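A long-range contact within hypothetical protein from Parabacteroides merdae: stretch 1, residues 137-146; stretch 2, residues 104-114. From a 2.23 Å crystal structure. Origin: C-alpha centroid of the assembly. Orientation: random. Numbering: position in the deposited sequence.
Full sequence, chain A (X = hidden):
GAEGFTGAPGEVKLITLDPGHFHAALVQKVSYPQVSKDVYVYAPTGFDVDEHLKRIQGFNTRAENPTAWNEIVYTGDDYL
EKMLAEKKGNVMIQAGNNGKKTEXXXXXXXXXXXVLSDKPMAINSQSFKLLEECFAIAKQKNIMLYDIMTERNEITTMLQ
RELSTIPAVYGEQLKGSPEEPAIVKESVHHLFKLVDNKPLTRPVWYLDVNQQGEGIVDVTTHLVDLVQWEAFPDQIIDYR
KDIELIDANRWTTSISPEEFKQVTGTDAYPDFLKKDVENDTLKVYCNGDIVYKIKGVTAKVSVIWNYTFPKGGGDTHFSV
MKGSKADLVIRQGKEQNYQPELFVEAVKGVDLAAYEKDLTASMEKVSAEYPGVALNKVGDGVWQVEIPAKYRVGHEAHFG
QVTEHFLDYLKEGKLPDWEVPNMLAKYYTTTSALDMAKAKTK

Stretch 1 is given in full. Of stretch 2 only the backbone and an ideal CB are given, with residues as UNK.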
# COMPACT_ATOMS: atom_id res chain seq x y z
N ILE A 137 -7.34 -5.64 20.97
CA ILE A 137 -8.50 -6.54 20.93
C ILE A 137 -8.18 -7.80 20.12
O ILE A 137 -8.52 -8.90 20.54
CB ILE A 137 -9.74 -5.84 20.34
CG1 ILE A 137 -10.21 -4.72 21.27
CG2 ILE A 137 -10.87 -6.84 20.11
CD1 ILE A 137 -11.02 -3.66 20.56
N ALA A 138 -7.53 -7.63 18.98
CA ALA A 138 -7.13 -8.78 18.17
C ALA A 138 -6.28 -9.76 18.98
O ALA A 138 -6.54 -10.97 18.97
CB ALA A 138 -6.38 -8.32 16.94
N LYS A 139 -5.29 -9.23 19.69
CA LYS A 139 -4.40 -10.01 20.56
C LYS A 139 -5.17 -10.71 21.68
O LYS A 139 -5.02 -11.91 21.89
CB LYS A 139 -3.34 -9.08 21.15
CG LYS A 139 -2.37 -9.69 22.17
CD LYS A 139 -1.19 -10.38 21.51
CE LYS A 139 0.14 -9.89 22.09
NZ LYS A 139 0.20 -9.97 23.58
N GLN A 140 -5.99 -9.94 22.40
CA GLN A 140 -6.84 -10.46 23.48
C GLN A 140 -7.75 -11.61 23.00
O GLN A 140 -8.01 -12.55 23.75
CB GLN A 140 -7.65 -9.29 24.10
CG GLN A 140 -9.08 -9.58 24.53
CD GLN A 140 -9.19 -10.34 25.84
OE1 GLN A 140 -8.22 -10.46 26.59
NE2 GLN A 140 -10.38 -10.85 26.13
N LYS A 141 -8.23 -11.53 21.76
CA LYS A 141 -9.15 -12.53 21.22
C LYS A 141 -8.52 -13.56 20.30
O LYS A 141 -9.24 -14.36 19.71
CB LYS A 141 -10.28 -11.83 20.46
CG LYS A 141 -11.13 -10.97 21.36
CD LYS A 141 -12.33 -10.43 20.61
CE LYS A 141 -13.37 -9.94 21.59
NZ LYS A 141 -14.24 -11.03 22.11
N ASN A 142 -7.20 -13.54 20.16
CA ASN A 142 -6.51 -14.44 19.24
C ASN A 142 -7.11 -14.44 17.83
O ASN A 142 -7.34 -15.49 17.24
CB ASN A 142 -6.47 -15.87 19.80
CG ASN A 142 -5.51 -15.99 20.96
OD1 ASN A 142 -5.90 -16.33 22.08
ND2 ASN A 142 -4.23 -15.70 20.71
N ILE A 143 -7.35 -13.24 17.31
CA ILE A 143 -7.74 -13.06 15.92
C ILE A 143 -6.73 -12.13 15.26
O ILE A 143 -5.89 -11.52 15.92
CB ILE A 143 -9.20 -12.53 15.77
CG1 ILE A 143 -9.42 -11.23 16.55
CG2 ILE A 143 -10.19 -13.59 16.23
CD1 ILE A 143 -10.81 -10.65 16.37
N MSE A 144 -6.79 -12.05 13.94
CA MSE A 144 -5.81 -11.31 13.18
C MSE A 144 -6.40 -10.07 12.60
O MSE A 144 -7.53 -10.07 12.13
CB MSE A 144 -5.30 -12.17 12.04
CG MSE A 144 -4.02 -12.87 12.44
SE MSE A 144 -3.53 -14.10 10.99
CE MSE A 144 -3.45 -12.74 9.59
N LEU A 145 -5.61 -9.00 12.63
CA LEU A 145 -5.86 -7.78 11.88
C LEU A 145 -4.67 -7.59 10.96
O LEU A 145 -3.53 -7.61 11.41
CB LEU A 145 -6.00 -6.57 12.83
CG LEU A 145 -6.07 -5.17 12.21
CD1 LEU A 145 -7.21 -5.06 11.20
CD2 LEU A 145 -6.24 -4.12 13.30
N TYR A 146 -4.92 -7.42 9.66
CA TYR A 146 -3.84 -7.30 8.68
C TYR A 146 -4.19 -6.29 7.61
O TYR A 146 -5.36 -6.17 7.24
CB TYR A 146 -3.58 -8.66 8.04
CG TYR A 146 -2.21 -8.84 7.44
CD1 TYR A 146 -1.07 -8.54 8.17
CD2 TYR A 146 -2.04 -9.36 6.16
CE1 TYR A 146 0.20 -8.73 7.64
CE2 TYR A 146 -0.77 -9.54 5.62
CZ TYR A 146 0.34 -9.22 6.37
OH TYR A 146 1.59 -9.39 5.87
N UNK A 104 -15.27 0.69 11.98
CA UNK A 104 -15.70 -0.60 11.44
C UNK A 104 -14.79 -1.72 11.93
O UNK A 104 -15.26 -2.76 12.39
CB UNK A 104 -15.72 -0.56 9.91
N UNK A 105 -13.49 -1.52 11.79
CA UNK A 105 -12.50 -2.52 12.18
C UNK A 105 -12.62 -2.89 13.65
O UNK A 105 -12.61 -4.06 14.00
CB UNK A 105 -11.09 -2.01 11.89
N UNK A 106 -12.72 -1.89 14.52
CA UNK A 106 -12.81 -2.14 15.95
C UNK A 106 -14.02 -3.02 16.31
O UNK A 106 -13.89 -4.03 17.01
CB UNK A 106 -12.89 -0.81 16.70
N UNK A 107 -15.20 -2.66 15.80
CA UNK A 107 -16.43 -3.37 16.15
C UNK A 107 -16.44 -4.79 15.61
O UNK A 107 -17.02 -5.69 16.22
CB UNK A 107 -17.65 -2.61 15.62
N UNK A 108 -15.78 -4.98 14.47
CA UNK A 108 -15.68 -6.31 13.87
C UNK A 108 -14.79 -7.22 14.71
O UNK A 108 -15.13 -8.38 14.93
CB UNK A 108 -15.14 -6.21 12.44
N UNK A 109 -13.66 -6.71 15.18
CA UNK A 109 -12.75 -7.49 16.00
C UNK A 109 -13.37 -7.86 17.35
O UNK A 109 -13.22 -8.99 17.80
CB UNK A 109 -11.45 -6.71 16.22
N UNK A 110 -14.06 -6.91 17.98
CA UNK A 110 -14.85 -7.18 19.19
C UNK A 110 -15.80 -8.37 19.01
O UNK A 110 -16.06 -9.11 19.95
CB UNK A 110 -15.65 -5.94 19.58
N UNK A 111 -16.33 -8.53 17.80
CA UNK A 111 -17.25 -9.62 17.50
C UNK A 111 -16.54 -10.93 17.18
O UNK A 111 -17.20 -11.92 16.83
CB UNK A 111 -18.15 -9.23 16.33
N UNK A 112 -15.21 -10.95 17.30
CA UNK A 112 -14.43 -12.18 17.10
C UNK A 112 -14.18 -12.50 15.64
O UNK A 112 -13.86 -13.63 15.30
CB UNK A 112 -15.15 -13.36 17.75
N UNK A 113 -14.32 -11.49 14.77
CA UNK A 113 -14.16 -11.66 13.32
C UNK A 113 -12.81 -11.11 12.86
O UNK A 113 -12.48 -9.95 13.13
CB UNK A 113 -15.30 -10.96 12.57
N UNK A 114 -12.03 -11.95 12.17
CA UNK A 114 -10.71 -11.54 11.65
C UNK A 114 -10.88 -10.47 10.59
O UNK A 114 -11.94 -10.37 9.99
CB UNK A 114 -9.95 -12.74 11.07

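Position 104 opens the stretch in helical geometry, and its ideal CB finds nothing of stretch 1 within 5.5 Å, so stretch 1 sets no preference. It is Tyr104, whose backbone O accepts a hydrogen bond from a side chain one turn on.

At 105, CA-to-CB runs sideways to stretch 1, and the ideal CB lies 5.0 Å from Leu145 CD1. A methyl group one or two bonds further out could close that gap, which suits valine, isoleucine, leucine or methionine. Ile105 does so: its CG2 comes to 3.8 Å from Leu145 CD1.

Position 106 also points sideways, with its ideal CB 5.1 Å from Ile137 CD1. Only a methyl group is offered, so a long chain with an aliphatic stem would fit whether its end were polar or not. Lys106 lays CG 3.9 Å from Ile137 CD1, while its NZ forms a long salt bridge, 3.8 Å, with OE2 of the residue at 110.

Position 107 points away, and many helix-compatible residues would serve; it is Lys107. Position 108, sideways but out of contact, is equally free as far as stretch 1 shows. Thr108 turns its OG1 back to the helix backbone, donating a hydrogen bond to Tyr104 O at 2.8 Å.

Position 109 is the most constrained. Its CB points toward stretch 1, with Ile137 CG2 at 3.9 Å and Ile143 CD1 at 4.0 Å from the ideal CB, and Ala138 and Leu145 add further hydrocarbon nearby. Leucine or methionine would suit this apolar setting, whereas a charge would find no partner among those side chains. Leu109 branches into it: CD2 meets Ile143 CD1 at 3.5 Å and Ala138 CB at 4.3 Å, while CD1 lies 4.0 Å from Leu145 CD2.

At 110 the CB points away, yet Ile137 CG2 and Lys141 CE lie 4.9 and 5.0 Å from the ideal CB. The nearby lysine makes an acid plausible, though glutamine or another long chain would also fit. Glu110 packs its CG 4.1 Å from Ile137 CD1 and directs its carboxylate to Lys106; it is its backbone O that lies 3.3 Å from Lys141 CE.

Position 111 points away from stretch 1 and accepts many residues; Ala111 is there. At 112, phi is +80°, which by itself favours glycine, with asparagine a possible second choice. Gly112 ends the helix in a Schellman motif, and its O lies 3.8 Å from Ile143 CG2.

Position 113 points away again, leaving the choice open; in Ile113 the backbone O touches stretch 1, 3.7 Å from Ile143 CD1.

At 114 the ideal CB is 3.8 Å from Met144 O, and the backbone N of Met144 offers a donor close by. A short side chain carrying an acceptor, asparagine or aspartate, would suit. Asn114 is deposited: OD1 accepts a hydrogen bond from Met144 N at 2.9 Å, nearly straight at 164°, and its ND2 is bonded elsewhere in the structure. An amide therefore serves as acceptor and donor at once.

Stretch 2, residues 104-114: YIKKTLEAGIN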
# COMPACT_ATOMS: atom_id res chain seq x y z
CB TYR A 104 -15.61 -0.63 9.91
CG TYR A 104 -16.62 0.18 9.12
CD1 TYR A 104 -17.79 0.68 9.69
CD2 TYR A 104 -16.42 0.39 7.76
CE1 TYR A 104 -18.70 1.39 8.93
CE2 TYR A 104 -17.32 1.09 6.99
CZ TYR A 104 -18.46 1.59 7.58
OH TYR A 104 -19.34 2.30 6.80
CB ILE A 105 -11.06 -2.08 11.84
CG1 ILE A 105 -10.85 -2.12 10.31
CG2 ILE A 105 -10.03 -2.97 12.52
CD1 ILE A 105 -9.53 -1.56 9.83
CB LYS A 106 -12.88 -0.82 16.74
CG LYS A 106 -12.55 -1.00 18.21
CD LYS A 106 -13.21 0.06 19.08
CE LYS A 106 -14.69 -0.22 19.28
NZ LYS A 106 -15.18 0.44 20.53
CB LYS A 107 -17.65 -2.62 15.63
CG LYS A 107 -17.77 -1.21 16.17
CD LYS A 107 -19.20 -0.74 16.20
CE LYS A 107 -19.93 -1.33 17.40
NZ LYS A 107 -21.37 -1.00 17.36
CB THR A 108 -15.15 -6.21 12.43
OG1 THR A 108 -16.03 -5.38 11.66
CG2 THR A 108 -15.09 -7.57 11.80
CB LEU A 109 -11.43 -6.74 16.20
CG LEU A 109 -10.58 -6.53 14.95
CD1 LEU A 109 -9.56 -5.43 15.18
CD2 LEU A 109 -9.90 -7.82 14.52
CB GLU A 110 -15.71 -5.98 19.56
CG GLU A 110 -14.95 -4.83 20.17
CD GLU A 110 -15.87 -3.70 20.59
OE1 GLU A 110 -16.86 -3.41 19.86
OE2 GLU A 110 -15.61 -3.11 21.66
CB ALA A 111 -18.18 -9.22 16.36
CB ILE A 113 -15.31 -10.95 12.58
CG1 ILE A 113 -16.66 -11.57 12.98
CG2 ILE A 113 -15.12 -11.02 11.07
CD1 ILE A 113 -17.88 -10.81 12.50
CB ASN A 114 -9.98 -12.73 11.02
CG ASN A 114 -9.72 -13.86 12.00
OD1 ASN A 114 -8.76 -13.83 12.76
ND2 ASN A 114 -10.56 -14.87 11.95
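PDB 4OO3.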